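Local coordinates for glutathione-specific gamma-glutamylcyclotransferase (Saccharomyces cerevisiae S288c, PDB 5HWK), which catalyses the cleavage of glutathione into 5-oxo-L-proline and the dipeptide Cys-Gly, acting on glutathione but not on other gamma-glutamyl peptides, at residues Ile28-His33 and Val126-Asn131; Ala36-Trp40 and Phe71-Val75; Ala51-Arg55 and Val182-Ser186; Asn193-Leu197 and Leu224-Asn229. All coordinates share one frame; numbering follows the deposited sequence.

Contact 1 (Ile28-His33 and Val126-Asn131); sequences IPAIIH and VHLETN
With CG opposite the carbonyl carbon in both residues (chi1 -72° in His33, -58° in Glu129), the imidazole and the carboxylate leave their neighbouring strands on one face and converge. Glu129 OE1 meets the edge of the His33 ring and accepts a hydrogen bond from His33 NE2; the modelled 2.4 Å is shorter than expected, and the exact length is doubtful. His127 points the same way as His33 and lies over one face of its ring in an offset stack, centroids 4.5 Å apart. Asp88 holds both histidines from outside, its carboxylate bonded to His127 ND1 and its carbonyl to His33 ND1, which helps fix the rotation of each ring. Between the backbones, Ile31 and Glu129 form a hydrogen-bonded antiparallel pair, Ile31 N to Glu129 O at 2.7 Å, and His33 N follows with a bond to His127 O. Farther along, Thr130 turns OG1 back onto the Pro29 carbonyl, OG1 to O 2.6 Å, while at the other end a water joins His33 O to His127 N. Ile32 and Leu128 form the adjoining non-hydrogen-bonded pair; their side chains lie alongside each other on the opposite, apolar face, where Ile32 CG2 also meets Val126 CG2 at 3.7 Å. This is the pairing of two central strands in the antiparallel sheet of the gamma-glutamylcyclotransferase fold, its apolar face reaching Leu11 of strand 8-12, which lines the benzoic acid pocket and probably the substrate site.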
loop_
_atom_site.group_PDB
_atom_site.type_symbol
_atom_site.label_atom_id
_atom_site.label_comp_id
_atom_site.label_asym_id
_atom_site.label_seq_id
_atom_site.Cartn_x
_atom_site.Cartn_y
_atom_site.Cartn_z
ATOM N N ILE A 28 12.378 -0.476 6.878
ATOM C CA ILE A 28 12.707 0.921 6.606
ATOM C C ILE A 28 11.417 1.666 6.279
ATOM O O ILE A 28 10.765 1.328 5.282
ATOM C CB ILE A 28 13.677 1.035 5.418
ATOM C CG1 ILE A 28 14.977 0.256 5.685
ATOM C CG2 ILE A 28 13.890 2.511 5.068
ATOM C CD1 ILE A 28 15.912 0.280 4.521
ATOM N N PRO A 29 11.026 2.687 7.058
ATOM C CA PRO A 29 9.864 3.508 6.688
ATOM C C PRO A 29 10.141 4.142 5.341
ATOM O O PRO A 29 11.264 4.558 5.056
ATOM C CB PRO A 29 9.820 4.573 7.787
ATOM C CG PRO A 29 10.617 4.041 8.893
ATOM C CD PRO A 29 11.666 3.179 8.291
ATOM N N ALA A 30 9.129 4.192 4.489
ATOM C CA ALA A 30 9.402 4.565 3.110
ATOM C C ALA A 30 8.301 5.427 2.541
ATOM O O ALA A 30 7.109 5.126 2.707
ATOM C CB ALA A 30 9.529 3.328 2.212
ATOM N N ILE A 31 8.719 6.473 1.832
ATOM C CA ILE A 31 7.877 7.154 0.868
ATOM C C ILE A 31 8.050 6.390 -0.436
ATOM O O ILE A 31 9.135 6.410 -1.030
ATOM C CB ILE A 31 8.291 8.622 0.729
ATOM C CG1 ILE A 31 8.258 9.337 2.094
ATOM C CG2 ILE A 31 7.459 9.322 -0.342
ATOM C CD1 ILE A 31 8.800 10.765 2.026
ATOM N N ILE A 32 7.015 5.678 -0.856
ATOM C CA ILE A 32 7.049 4.865 -2.066
ATOM C C ILE A 32 6.504 5.716 -3.200
ATOM O O ILE A 32 5.353 6.162 -3.147
ATOM C CB ILE A 32 6.193 3.602 -1.876
ATOM C CG1 ILE A 32 6.612 2.827 -0.616
ATOM C CG2 ILE A 32 6.255 2.716 -3.107
ATOM C CD1 ILE A 32 5.549 1.808 -0.156
ATOM N N HIS A 33 7.309 5.922 -4.243
ATOM C CA HIS A 33 6.861 6.702 -5.386
ATOM C C HIS A 33 6.313 5.795 -6.469
ATOM O O HIS A 33 6.706 4.631 -6.581
ATOM C CB HIS A 33 8.030 7.501 -5.946
ATOM C CG HIS A 33 8.430 8.634 -5.071
ATOM N ND1 HIS A 33 8.004 9.925 -5.283
ATOM C CD2 HIS A 33 9.217 8.670 -3.969
ATOM C CE1 HIS A 33 8.526 10.713 -4.357
ATOM N NE2 HIS A 33 9.261 9.975 -3.546
ATOM N N VAL A 126 11.535 0.412 -7.603
ATOM C CA VAL A 126 10.822 1.540 -7.024
ATOM C C VAL A 126 11.761 2.604 -6.469
ATOM O O VAL A 126 12.803 2.300 -5.877
ATOM C CB VAL A 126 9.799 1.080 -5.963
ATOM C CG1 VAL A 126 10.470 0.445 -4.792
ATOM C CG2 VAL A 126 8.947 2.233 -5.541
ATOM N N HIS A 127 11.393 3.862 -6.693
ATOM C CA HIS A 127 12.049 5.004 -6.073
ATOM C C HIS A 127 11.477 5.224 -4.671
ATOM O O HIS A 127 10.281 5.526 -4.512
ATOM C CB HIS A 127 11.851 6.254 -6.924
ATOM C CG HIS A 127 12.439 7.487 -6.320
ATOM N ND1 HIS A 127 11.870 8.734 -6.465
ATOM C CD2 HIS A 127 13.545 7.663 -5.559
ATOM C CE1 HIS A 127 12.601 9.626 -5.820
ATOM N NE2 HIS A 127 13.627 9.003 -5.264
ATOM N N LEU A 128 12.346 5.130 -3.662
ATOM C CA LEU A 128 11.985 5.244 -2.257
ATOM C C LEU A 128 12.719 6.415 -1.625
ATOM O O LEU A 128 13.864 6.716 -1.985
ATOM C CB LEU A 128 12.377 3.994 -1.499
ATOM C CG LEU A 128 11.714 2.709 -1.976
ATOM C CD1 LEU A 128 12.188 1.542 -1.152
ATOM C CD2 LEU A 128 10.188 2.824 -1.917
ATOM N N GLU A 129 12.081 7.044 -0.649
ATOM C CA GLU A 129 12.745 7.969 0.251
ATOM C C GLU A 129 12.398 7.557 1.673
ATOM O O GLU A 129 11.396 6.879 1.915
ATOM C CB GLU A 129 12.267 9.416 0.076
ATOM C CG GLU A 129 12.427 10.037 -1.296
ATOM C CD GLU A 129 11.564 11.281 -1.437
ATOM O OE1 GLU A 129 10.362 11.152 -1.786
ATOM O OE2 GLU A 129 12.078 12.386 -1.168
ATOM N N THR A 130 13.217 8.007 2.618
ATOM C CA THR A 130 12.999 7.694 4.018
ATOM C C THR A 130 13.414 8.876 4.886
ATOM O O THR A 130 13.842 9.924 4.391
ATOM C CB THR A 130 13.704 6.393 4.404
ATOM O OG1 THR A 130 13.294 6.011 5.725
ATOM C CG2 THR A 130 15.195 6.589 4.376
ATOM N N ASN A 131 13.278 8.708 6.199
ATOM C CA ASN A 131 13.608 9.782 7.122
ATOM C C ASN A 131 15.112 9.838 7.374
ATOM O O ASN A 131 15.882 8.992 6.915
ATOM C CB ASN A 131 12.807 9.674 8.428
ATOM C CG ASN A 131 12.972 8.327 9.130
ATOM O OD1 ASN A 131 14.019 7.685 9.051
ATOM N ND2 ASN A 131 11.926 7.907 9.843
HETATM O O HOH W 1 8.979 4.584 -8.161
#

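Contact 2 (Ala36-Trp40 and Phe71-Val75); sequences ARRFW and FLKNV
The indole of Trp40 has Arg38 CB over one face, while its edge receives the Asn74 amide, ND2 lying near the ring plane at 3.7 Å from CZ2. On the helix, the Phe71 ring takes Trp40 CZ3 over one of its own faces, CZ3 to CD1 3.8 Å, and the two aromatic planes are inclined at 41°. The guanidinium of Arg38 is used edgewise. Its NE, 2.7 Å from Asn74 OD1, and its NH2, 3.0 Å from the same oxygen, form a side-on grip on one acceptor that lies close to the guanidinium plane. A bend at chi2 (-66°) helps bring that edge to the helix. NH1 returns to the carbonyl of Arg37, and a water links NH2 to Val75 O, so all three nitrogens are engaged. Tyr220 adds a cation-pi contact from helix 219-232. Farther back on the strand, Ala36 CB touches Val75 CG2 at 4.1 Å. The buried guanidinium is met by neutral oxygens of the helix and of its own strand and by a water. Segments 36-38 and 71-75 run at 94° to each other: a helix packed crosswise on the edge strand of an antiparallel sheet, with a buried side-on arginine-to-asparagine hydrogen bond between them.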
loop_
_atom_site.group_PDB
_atom_site.type_symbol
_atom_site.label_atom_id
_atom_site.label_comp_id
_atom_site.label_asym_id
_atom_site.label_seq_id
_atom_site.Cartn_x
_atom_site.Cartn_y
_atom_site.Cartn_z
ATOM N N ALA A 36 -0.462 4.833 -6.051
ATOM C CA ALA A 36 -1.423 5.366 -5.099
ATOM C C ALA A 36 -2.049 4.195 -4.347
ATOM O O ALA A 36 -2.371 3.168 -4.946
ATOM C CB ALA A 36 -2.567 6.062 -5.845
ATOM N N ARG A 37 -2.305 4.368 -3.055
ATOM C CA ARG A 37 -2.957 3.322 -2.257
ATOM C C ARG A 37 -4.442 3.670 -2.096
ATOM O O ARG A 37 -4.770 4.811 -1.758
ATOM C CB ARG A 37 -2.320 3.211 -0.877
ATOM C CG ARG A 37 -3.056 2.283 0.090
ATOM C CD ARG A 37 -2.350 2.117 1.419
ATOM N NE ARG A 37 -2.047 3.413 1.977
ATOM C CZ ARG A 37 -0.894 3.703 2.568
ATOM N NH1 ARG A 37 -0.016 2.729 2.865
ATOM N NH2 ARG A 37 -0.614 4.956 2.906
ATOM N N ARG A 38 -5.321 2.716 -2.405
ATOM C CA ARG A 38 -6.756 2.959 -2.303
ATOM C C ARG A 38 -7.397 1.726 -1.693
ATOM O O ARG A 38 -6.947 0.598 -1.897
ATOM C CB ARG A 38 -7.383 3.202 -3.706
ATOM C CG ARG A 38 -7.012 4.542 -4.366
ATOM C CD ARG A 38 -7.593 5.693 -3.580
ATOM N NE ARG A 38 -7.359 7.018 -4.146
ATOM C CZ ARG A 38 -6.308 7.788 -3.873
ATOM N NH1 ARG A 38 -5.316 7.337 -3.098
ATOM N NH2 ARG A 38 -6.240 9.008 -4.407
ATOM N N PHE A 39 -8.525 1.936 -0.997
ATOM C CA PHE A 39 -9.254 0.806 -0.406
ATOM C C PHE A 39 -10.272 0.273 -1.424
ATOM O O PHE A 39 -11.496 0.303 -1.247
ATOM C CB PHE A 39 -9.918 1.207 0.907
ATOM C CG PHE A 39 -9.023 1.104 2.128
ATOM C CD1 PHE A 39 -7.749 1.635 2.135
ATOM C CD2 PHE A 39 -9.509 0.507 3.292
ATOM C CE1 PHE A 39 -6.953 1.558 3.271
ATOM C CE2 PHE A 39 -8.760 0.454 4.423
ATOM C CZ PHE A 39 -7.473 0.953 4.422
ATOM N N TRP A 40 -9.718 -0.166 -2.562
ATOM C CA TRP A 40 -10.446 -0.602 -3.746
ATOM C C TRP A 40 -10.350 -2.096 -3.988
ATOM O O TRP A 40 -10.605 -2.554 -5.117
ATOM C CB TRP A 40 -10.008 0.192 -4.963
ATOM C CG TRP A 40 -10.391 1.629 -4.909
ATOM C CD1 TRP A 40 -11.185 2.252 -3.965
ATOM C CD2 TRP A 40 -10.071 2.617 -5.884
ATOM N NE1 TRP A 40 -11.322 3.584 -4.287
ATOM C CE2 TRP A 40 -10.650 3.833 -5.461
ATOM C CE3 TRP A 40 -9.304 2.603 -7.052
ATOM C CZ2 TRP A 40 -10.488 5.024 -6.171
ATOM C CZ3 TRP A 40 -9.150 3.795 -7.762
ATOM C CH2 TRP A 40 -9.744 4.979 -7.318
ATOM N N PHE A 71 -9.729 7.272 -12.502
ATOM C CA PHE A 71 -8.609 7.079 -11.582
ATOM C C PHE A 71 -7.797 8.361 -11.456
ATOM O O PHE A 71 -7.410 8.759 -10.345
ATOM C CB PHE A 71 -7.663 5.956 -12.032
ATOM C CG PHE A 71 -8.213 4.562 -11.948
ATOM C CD1 PHE A 71 -9.493 4.302 -11.512
ATOM C CD2 PHE A 71 -7.418 3.496 -12.316
ATOM C CE1 PHE A 71 -9.968 3.007 -11.462
ATOM C CE2 PHE A 71 -7.897 2.188 -12.252
ATOM C CZ PHE A 71 -9.166 1.951 -11.814
ATOM N N LEU A 72 -7.520 9.025 -12.592
ATOM C CA LEU A 72 -6.676 10.217 -12.569
ATOM C C LEU A 72 -7.347 11.348 -11.787
ATOM O O LEU A 72 -6.704 12.028 -10.973
ATOM C CB LEU A 72 -6.341 10.627 -14.004
ATOM C CG LEU A 72 -5.335 11.763 -14.176
ATOM C CD1 LEU A 72 -4.043 11.538 -13.406
ATOM C CD2 LEU A 72 -5.011 11.986 -15.665
ATOM N N LYS A 73 -8.645 11.566 -12.005
ATOM C CA LYS A 73 -9.317 12.598 -11.232
ATOM C C LYS A 73 -9.317 12.279 -9.744
ATOM O O LYS A 73 -9.154 13.177 -8.910
ATOM C CB LYS A 73 -10.730 12.787 -11.737
ATOM C CG LYS A 73 -10.691 13.650 -12.977
ATOM C CD LYS A 73 -12.056 13.813 -13.602
ATOM C CE LYS A 73 -11.955 14.655 -14.876
ATOM N NZ LYS A 73 -11.691 16.099 -14.608
ATOM N N ASN A 74 -9.442 11.002 -9.393
ATOM C CA ASN A 74 -9.478 10.634 -7.979
ATOM C C ASN A 74 -8.102 10.830 -7.341
ATOM O O ASN A 74 -7.988 11.333 -6.219
ATOM C CB ASN A 74 -9.931 9.192 -7.853
ATOM C CG ASN A 74 -9.878 8.719 -6.462
ATOM O OD1 ASN A 74 -8.794 8.431 -5.943
ATOM N ND2 ASN A 74 -11.022 8.644 -5.813
ATOM N N VAL A 75 -7.043 10.446 -8.052
ATOM C CA VAL A 75 -5.705 10.688 -7.533
ATOM C C VAL A 75 -5.424 12.176 -7.411
ATOM O O VAL A 75 -4.874 12.630 -6.401
ATOM C CB VAL A 75 -4.661 9.948 -8.375
ATOM C CG1 VAL A 75 -3.247 10.451 -8.032
ATOM C CG2 VAL A 75 -4.836 8.428 -8.225
HETATM O O HOH W 2 -4.044 10.795 -4.353
#

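Contact 3 (Ala51-Arg55 and Val182-Ser186); sequences ANPGR and VIAVS
Val182 sets its two methyls against different parts of Arg55: CG1 is 3.8 Å from Arg55 CG, and CG2 lies over one face of the guanidinium, 3.9 Å from NH2. The valine's chi1 of 175° places CG1 opposite the backbone N and gives this branch a second neighbour, the Pro53 carbonyl, with CG1 to O at 3.4 Å. The arginine crosses it at about a right angle. Its chain is bent at chi2 (-77°), and the head folds back over its own strand, where NH1 donates to Gly54 O from well above the carbonyl plane. Glu174 completes the grip through a salt bridge to NE, which probably balances the buried positive charge, while the valine covers one flat side. Nearer the backbone, Arg55 CB packs on Ile183 CG1 at 3.9 Å. The arrangement is a sheet-to-helix join in a mixed helix and antiparallel-sheet fold: the start of strand 54-61 rests against the last part of helix 176-185. Ser186 has OG opposite its carbonyl carbon (chi1 -63°), near the Pro53 carbonyl. This hydroxyl lies 3.3 Å from Pro53 O and 3.0 Å from Val182 O, and which carbonyl it serves remains unsettled; the residue also has two conformers. The bare CA of Gly54 sits beside it, 3.9 Å from Ser186 OG, with Val182 CG1 at a similar distance. Asn193 OD1, from the next helix, accepts a hydrogen bond from Arg55 N.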
loop_
_atom_site.group_PDB
_atom_site.type_symbol
_atom_site.label_atom_id
_atom_site.label_comp_id
_atom_site.label_asym_id
_atom_site.label_seq_id
_atom_site.Cartn_x
_atom_site.Cartn_y
_atom_site.Cartn_z
ATOM N N ALA A 51 -21.014 -12.723 1.074
ATOM C CA ALA A 51 -22.216 -11.976 0.722
ATOM C C ALA A 51 -22.083 -10.497 1.025
ATOM O O ALA A 51 -22.822 -9.697 0.451
ATOM C CB ALA A 51 -23.489 -12.597 1.325
ATOM N N ASN A 52 -21.211 -10.102 1.963
ATOM C CA ASN A 52 -21.121 -8.714 2.394
ATOM C C ASN A 52 -19.635 -8.379 2.519
ATOM O O ASN A 52 -19.071 -8.325 3.618
ATOM C CB ASN A 52 -21.831 -8.506 3.743
ATOM C CG ASN A 52 -23.321 -8.726 3.627
ATOM O OD1 ASN A 52 -23.837 -9.770 4.008
ATOM N ND2 ASN A 52 -23.997 -7.780 2.992
ATOM N N PRO A 53 -18.980 -8.116 1.397
ATOM C CA PRO A 53 -17.529 -7.908 1.434
ATOM C C PRO A 53 -17.144 -6.600 2.100
ATOM O O PRO A 53 -17.881 -5.609 2.114
ATOM C CB PRO A 53 -17.147 -7.878 -0.046
ATOM C CG PRO A 53 -18.289 -8.681 -0.771
ATOM C CD PRO A 53 -19.523 -8.266 0.024
ATOM N N GLY A 54 -15.938 -6.590 2.624
ATOM C CA GLY A 54 -15.345 -5.370 3.130
ATOM C C GLY A 54 -14.434 -4.703 2.094
ATOM O O GLY A 54 -14.424 -5.059 0.912
ATOM N N ARG A 55 -13.617 -3.769 2.564
ATOM C CA ARG A 55 -12.702 -3.005 1.731
ATOM C C ARG A 55 -11.331 -2.989 2.369
ATOM O O ARG A 55 -11.173 -2.559 3.520
ATOM C CB ARG A 55 -13.134 -1.562 1.509
ATOM C CG ARG A 55 -14.449 -1.407 0.864
ATOM C CD ARG A 55 -14.282 -1.680 -0.625
ATOM N NE ARG A 55 -15.503 -1.410 -1.401
ATOM C CZ ARG A 55 -16.415 -2.333 -1.624
ATOM N NH1 ARG A 55 -16.313 -3.550 -1.132
ATOM N NH2 ARG A 55 -17.465 -2.025 -2.366
ATOM N N VAL A 182 -19.272 1.143 3.182
ATOM C CA VAL A 182 -18.945 -0.272 3.384
ATOM C C VAL A 182 -18.074 -0.478 4.627
ATOM O O VAL A 182 -18.367 -1.332 5.486
ATOM C CB VAL A 182 -18.266 -0.837 2.124
ATOM C CG1 VAL A 182 -17.836 -2.262 2.407
ATOM C CG2 VAL A 182 -19.228 -0.719 0.909
ATOM N N ILE A 183 -17.004 0.305 4.763
ATOM C CA ILE A 183 -16.097 0.080 5.882
ATOM C C ILE A 183 -16.824 0.215 7.215
ATOM O O ILE A 183 -16.541 -0.528 8.163
ATOM C CB ILE A 183 -14.878 1.012 5.797
ATOM C CG1 ILE A 183 -14.032 0.615 4.574
ATOM C CG2 ILE A 183 -14.013 0.900 7.084
ATOM C CD1 ILE A 183 -12.910 1.593 4.394
ATOM N N ALA A 184 -17.801 1.108 7.292
ATOM C CA ALA A 184 -18.439 1.407 8.563
ATOM C C ALA A 184 -19.309 0.260 9.046
ATOM O O ALA A 184 -19.606 0.198 10.239
ATOM C CB ALA A 184 -19.310 2.640 8.383
ATOM N N VAL A 185 -19.762 -0.626 8.159
ATOM C CA VAL A 185 -20.665 -1.718 8.549
ATOM C C VAL A 185 -20.056 -3.111 8.459
ATOM O O VAL A 185 -20.636 -4.064 8.995
ATOM C CB VAL A 185 -21.999 -1.669 7.773
ATOM C CG1 VAL A 185 -22.719 -0.339 8.047
ATOM C CG2 VAL A 185 -21.775 -1.980 6.290
ATOM N N SER A 186 -18.932 -3.278 7.791
ATOM C CA SER A 186 -18.476 -4.621 7.486
ATOM C C SER A 186 -17.607 -5.192 8.607
ATOM O O SER A 186 -17.000 -4.465 9.411
ATOM C CB SER A 186 -17.699 -4.639 6.154
ATOM O OG SER A 186 -18.520 -4.270 5.033
#

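Contact 4 (Asn193-Leu197 and Leu224-Asn229); sequences NYEYL and LLETVN
An antiparallel pair of packed helices, joined by apolar side chains, brings the first turn of helix 193-205 against the middle of helix 219-232, in the helical layer beside strand 35-40. The two short segments run at 149°, with axes 11.3 Å apart. Leu197 carries the inner half of the contact. Its CG, opposite the backbone N, is carried to the facing helix, and chi2 of 54° turns CD2 onto it, where it meets Leu225 CD1 and Val228 CG2 at 4.0 Å each, with Leu224 CG close behind. Leu197 and Val228 pass each other in opposite directions, whereas Leu225 lies across Leu197 at a slant. Phe39 continues this hydrophobic layer against Leu197 and Leu224, and Ala180 of helix 176-185 touches Val228. Toward the outer side Tyr194 takes over. Its ring approaches the second helix along the CD1 and CE1 side: CD1 lies 3.8 Å from Val228 CG1, and CE1 is 4.1 Å from Leu225 CD1. Val228 thus divides its methyls, CG1 serving the tyrosine and CG2 the leucine. Arg232, one turn further along, adds a cation-pi contact with the same ring. Polar groups gather on this outer side, where the Asn229 amide stands steeply to the phenol, the planes 75° apart. Its OD1 approaches Tyr194 CE1 to 3.4 Å, and a water bridges the polar ends, lying 2.8 Å from Tyr194 OH and donating to Asn229 OD1.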
loop_
_atom_site.group_PDB
_atom_site.type_symbol
_atom_site.label_atom_id
_atom_site.label_comp_id
_atom_site.label_asym_id
_atom_site.label_seq_id
_atom_site.Cartn_x
_atom_site.Cartn_y
_atom_site.Cartn_z
ATOM N N ASN A 193 -14.059 -4.082 9.718
ATOM C CA ASN A 193 -13.323 -3.402 8.645
ATOM C C ASN A 193 -12.791 -2.074 9.179
ATOM O O ASN A 193 -11.693 -1.639 8.801
ATOM C CB ASN A 193 -14.296 -3.189 7.484
ATOM C CG ASN A 193 -13.629 -2.902 6.128
ATOM O OD1 ASN A 193 -14.339 -3.013 5.139
ATOM N ND2 ASN A 193 -12.330 -2.619 6.080
ATOM N N TYR A 194 -13.504 -1.464 10.136
ATOM C CA TYR A 194 -13.020 -0.231 10.736
ATOM C C TYR A 194 -11.697 -0.439 11.451
ATOM O O TYR A 194 -10.804 0.419 11.360
ATOM C CB TYR A 194 -14.085 0.254 11.720
ATOM C CG TYR A 194 -13.728 1.392 12.624
ATOM C CD1 TYR A 194 -13.430 2.665 12.127
ATOM C CD2 TYR A 194 -13.875 1.252 13.997
ATOM C CE1 TYR A 194 -13.175 3.722 13.010
ATOM C CE2 TYR A 194 -13.609 2.254 14.832
ATOM C CZ TYR A 194 -13.270 3.482 14.352
ATOM O OH TYR A 194 -13.058 4.471 15.284
ATOM N N GLU A 195 -11.566 -1.549 12.188
ATOM C CA GLU A 195 -10.302 -1.849 12.875
ATOM C C GLU A 195 -9.148 -1.933 11.859
ATOM O O GLU A 195 -8.039 -1.474 12.153
ATOM C CB GLU A 195 -10.395 -3.175 13.626
ATOM C CG GLU A 195 -9.148 -3.466 14.403
ATOM C CD GLU A 195 -9.032 -4.912 14.941
ATOM O OE1 GLU A 195 -9.609 -5.865 14.346
ATOM O OE2 GLU A 195 -8.283 -5.104 15.917
ATOM N N TYR A 196 -9.358 -2.588 10.714
ATOM C CA TYR A 196 -8.301 -2.624 9.705
ATOM C C TYR A 196 -7.859 -1.213 9.298
ATOM O O TYR A 196 -6.650 -0.914 9.238
ATOM C CB TYR A 196 -8.810 -3.383 8.496
ATOM C CG TYR A 196 -7.909 -3.425 7.301
ATOM C CD1 TYR A 196 -7.971 -2.424 6.327
ATOM C CD2 TYR A 196 -7.021 -4.492 7.123
ATOM C CE1 TYR A 196 -7.152 -2.466 5.203
ATOM C CE2 TYR A 196 -6.190 -4.562 5.985
ATOM C CZ TYR A 196 -6.235 -3.532 5.058
ATOM O OH TYR A 196 -5.469 -3.602 3.901
ATOM N N LEU A 197 -8.819 -0.312 9.042
ATOM C CA LEU A 197 -8.445 1.062 8.696
ATOM C C LEU A 197 -7.727 1.744 9.844
ATOM O O LEU A 197 -6.732 2.448 9.646
ATOM C CB LEU A 197 -9.688 1.854 8.304
ATOM C CG LEU A 197 -9.589 3.328 7.991
ATOM C CD1 LEU A 197 -8.541 3.602 6.913
ATOM C CD2 LEU A 197 -10.958 3.861 7.543
ATOM N N LEU A 224 -11.003 9.275 4.101
ATOM C CA LEU A 224 -11.692 8.002 4.283
ATOM C C LEU A 224 -12.045 7.768 5.760
ATOM O O LEU A 224 -13.199 7.446 6.108
ATOM C CB LEU A 224 -10.829 6.875 3.715
ATOM C CG LEU A 224 -11.528 5.508 3.761
ATOM C CD1 LEU A 224 -12.837 5.455 2.923
ATOM C CD2 LEU A 224 -10.536 4.455 3.289
ATOM N N LEU A 225 -11.079 7.982 6.655
ATOM C CA LEU A 225 -11.345 7.760 8.068
ATOM C C LEU A 225 -12.352 8.774 8.595
ATOM O O LEU A 225 -13.233 8.407 9.369
ATOM C CB LEU A 225 -10.036 7.816 8.868
ATOM C CG LEU A 225 -10.120 7.556 10.393
ATOM C CD1 LEU A 225 -10.856 6.246 10.733
ATOM C CD2 LEU A 225 -8.735 7.559 11.050
ATOM N N GLU A 226 -12.255 10.047 8.176
ATOM C CA GLU A 226 -13.220 11.047 8.629
ATOM C C GLU A 226 -14.625 10.661 8.201
ATOM O O GLU A 226 -15.584 10.796 8.973
ATOM C CB GLU A 226 -12.874 12.425 8.065
ATOM C CG GLU A 226 -11.677 13.095 8.723
ATOM N N THR A 227 -14.760 10.130 6.991
ATOM C CA THR A 227 -16.079 9.775 6.491
ATOM C C THR A 227 -16.619 8.527 7.179
ATOM O O THR A 227 -17.804 8.479 7.526
ATOM C CB THR A 227 -16.022 9.583 4.984
ATOM O OG1 THR A 227 -15.456 10.756 4.400
ATOM C CG2 THR A 227 -17.435 9.372 4.425
ATOM N N VAL A 228 -15.769 7.516 7.399
ATOM C CA VAL A 228 -16.176 6.335 8.158
ATOM C C VAL A 228 -16.631 6.749 9.553
ATOM O O VAL A 228 -17.658 6.277 10.050
ATOM C CB VAL A 228 -15.006 5.335 8.249
ATOM C CG1 VAL A 228 -15.292 4.229 9.262
ATOM C CG2 VAL A 228 -14.773 4.703 6.900
ATOM N N ASN A 229 -15.899 7.650 10.203
ATOM C CA ASN A 229 -16.330 8.106 11.530
ATOM C C ASN A 229 -17.682 8.813 11.474
ATOM O O ASN A 229 -18.496 8.679 12.402
ATOM C CB ASN A 229 -15.266 9.006 12.160
ATOM C CG ASN A 229 -14.034 8.222 12.650
ATOM O OD1 ASN A 229 -14.124 7.034 12.931
ATOM N ND2 ASN A 229 -12.891 8.908 12.791
HETATM O O HOH W 3 -11.441 6.669 14.538
#

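Contact 2 is the most buried of the four; contacts 1, 3 and 4 each combine buried residues with a more open side. Contact 1 stands apart, a strand pair in the six-stranded sheet rich in backbone bonds, but strand 26-33 leads directly into strand 35-40 of contact 2. Contacts 2 and 3 share the three-stranded sheet, each setting a helix against it through an arginine: one meets an asparagine, the other a valine and an outside glutamate. Contact 4 relies almost wholly on apolar packing. Phe39 joins these last three, touching Ile183, Leu197 and Leu224, while Asn193 connects contacts 3 and 4 through its backbone N, which probably bonds to Ser186 O.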